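Local structure of catechol 1,2-dioxygenase (Acinetobacter sp., 1DMH) at residues Gly107-Ala112 / Ser165-Thr170. The protein catalyses the Fe(3+)-dependent intradiol cleavage of catechol by dioxygen to cis,cis-muconate, the first step of this branch of the beta-ketoadipate pathway. Numbering follows the deposited sequence.
Sequences GPLYVA and SHFDPT. With MCT (4-methylcatechol), chain D.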
# COMPACT_ATOMS: atom_id res chain seq x y z
N GLY A 107 5.51 -9.13 -15.52
CA GLY A 107 6.45 -8.25 -14.85
C GLY A 107 5.90 -6.84 -14.99
O GLY A 107 5.00 -6.61 -15.81
N PRO A 108 6.40 -5.86 -14.22
CA PRO A 108 5.87 -4.49 -14.31
C PRO A 108 6.56 -3.50 -15.27
O PRO A 108 6.25 -2.30 -15.24
CB PRO A 108 5.97 -4.04 -12.86
CG PRO A 108 7.39 -4.59 -12.51
CD PRO A 108 7.39 -5.98 -13.13
N LEU A 109 7.43 -3.99 -16.14
CA LEU A 109 8.22 -3.10 -17.00
C LEU A 109 7.91 -3.02 -18.48
O LEU A 109 8.75 -2.54 -19.25
CB LEU A 109 9.70 -3.43 -16.80
CG LEU A 109 10.03 -3.53 -15.31
CD1 LEU A 109 11.39 -4.16 -15.08
CD2 LEU A 109 9.94 -2.17 -14.71
N TYR A 110 6.74 -3.48 -18.90
CA TYR A 110 6.35 -3.37 -20.29
C TYR A 110 6.06 -1.89 -20.58
O TYR A 110 5.59 -1.16 -19.71
CB TYR A 110 5.07 -4.15 -20.57
CG TYR A 110 4.54 -3.95 -21.97
CD1 TYR A 110 5.20 -4.50 -23.07
CD2 TYR A 110 3.37 -3.20 -22.20
CE1 TYR A 110 4.72 -4.32 -24.36
CE2 TYR A 110 2.87 -3.01 -23.50
CZ TYR A 110 3.55 -3.57 -24.56
OH TYR A 110 3.04 -3.42 -25.83
N VAL A 111 6.37 -1.45 -21.79
CA VAL A 111 6.11 -0.06 -22.20
C VAL A 111 5.46 -0.15 -23.57
O VAL A 111 6.00 -0.81 -24.47
CB VAL A 111 7.39 0.81 -22.34
CG1 VAL A 111 6.98 2.20 -22.82
CG2 VAL A 111 8.15 0.90 -21.00
N ALA A 112 4.31 0.49 -23.73
CA ALA A 112 3.61 0.44 -25.01
C ALA A 112 4.14 1.47 -26.02
O ALA A 112 4.60 2.54 -25.62
CB ALA A 112 2.12 0.65 -24.78
N SER A 165 14.96 0.39 -20.39
CA SER A 165 14.72 1.75 -20.84
C SER A 165 13.40 2.17 -20.18
O SER A 165 12.52 1.33 -19.93
CB SER A 165 14.64 1.83 -22.38
OG SER A 165 13.63 1.02 -22.94
N HIS A 166 13.28 3.47 -19.89
CA HIS A 166 12.11 4.06 -19.26
C HIS A 166 12.04 3.78 -17.75
O HIS A 166 11.20 4.33 -17.05
CB HIS A 166 10.84 3.60 -19.97
CG HIS A 166 10.81 3.98 -21.42
ND1 HIS A 166 10.63 5.28 -21.85
CD2 HIS A 166 11.06 3.26 -22.54
CE1 HIS A 166 10.78 5.34 -23.16
NE2 HIS A 166 11.04 4.12 -23.60
N PHE A 167 12.93 2.93 -17.24
CA PHE A 167 12.98 2.63 -15.81
C PHE A 167 14.43 2.55 -15.36
O PHE A 167 14.74 1.88 -14.37
CB PHE A 167 12.30 1.29 -15.46
CG PHE A 167 10.88 1.20 -15.91
CD1 PHE A 167 9.86 1.69 -15.11
CD2 PHE A 167 10.56 0.66 -17.16
CE1 PHE A 167 8.53 1.64 -15.54
CE2 PHE A 167 9.24 0.61 -17.60
CZ PHE A 167 8.22 1.10 -16.78
N ASP A 168 15.31 3.22 -16.09
CA ASP A 168 16.73 3.22 -15.79
C ASP A 168 17.03 4.27 -14.74
O ASP A 168 16.96 5.48 -15.02
CB ASP A 168 17.54 3.53 -17.04
CG ASP A 168 19.02 3.25 -16.85
OD1 ASP A 168 19.53 3.46 -15.73
OD2 ASP A 168 19.68 2.83 -17.83
N PRO A 169 17.40 3.84 -13.53
CA PRO A 169 17.72 4.72 -12.40
C PRO A 169 18.93 5.62 -12.61
O PRO A 169 19.10 6.62 -11.91
CB PRO A 169 17.94 3.73 -11.26
CG PRO A 169 18.55 2.54 -12.00
CD PRO A 169 17.54 2.43 -13.11
N THR A 170 19.78 5.27 -13.57
CA THR A 170 21.00 6.04 -13.79
C THR A 170 20.93 7.08 -14.89
O THR A 170 21.97 7.60 -15.31
CB THR A 170 22.19 5.09 -14.08
OG1 THR A 170 21.95 4.38 -15.31
CG2 THR A 170 22.35 4.09 -12.94
C1 MCT D . 10.15 -8.19 -12.07
C2 MCT D . 9.85 -8.73 -13.34
C3 MCT D . 10.74 -8.48 -14.40
O3 MCT D . 10.47 -8.99 -15.63
C4 MCT D . 11.89 -7.72 -14.22
O4 MCT D . 12.73 -7.51 -15.29
C5 MCT D . 12.20 -7.19 -13.00
C6 MCT D . 11.27 -7.44 -11.86
C MCT D . 9.18 -8.45 -10.90
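L109 holds CG anti to its carbonyl carbon (chi1 -47°). With chi2 extended (167°) its two methyls part: CD2 goes to F167, CD1 to the bound 4-methylcatechol. F167 likewise sets CG anti to the carbonyl carbon and beside the backbone N, which sends its ring toward L109 and V111, crossing the L109 side chain obliquely. L109 CD2 sits over the middle of one face, 3.7 Å from the F167 ring centroid and 12° off the ring normal, a CH-pi contact. V111 adds CG2, also anti to its carbonyl carbon, which packs 3.6 Å from F167 CE2 and reaches H166 CB at 3.9 Å, so one methyl touches two consecutive side chains. No hydrogen bond joins the two segments directly; R179 of strand 179-183 bridges them, donating NH1 to L109 O and NH2 to S165 O. The contact belongs to the catalytic domain of an intradiol dioxygenase, where the loop between strands 152-157 and 179-183, just after the iron ligand Y164, meets the segment that lines the substrate pocket. There L109 CD1 lies 3.6 Å from O4 of 4-methylcatechol. P108 brings CD up to the ligand's C1, and G107, whose phi is positive, presents its bare CA to C2. L109 thus separates F167 from the catechol ring. Beyond V111, A112 pairs in parallel with strand 309-310, whose L309 packs on V111, H166 and F167, while the H166 ring is tied through NE2 to F176 N and meets the F176 ring edge-to-face.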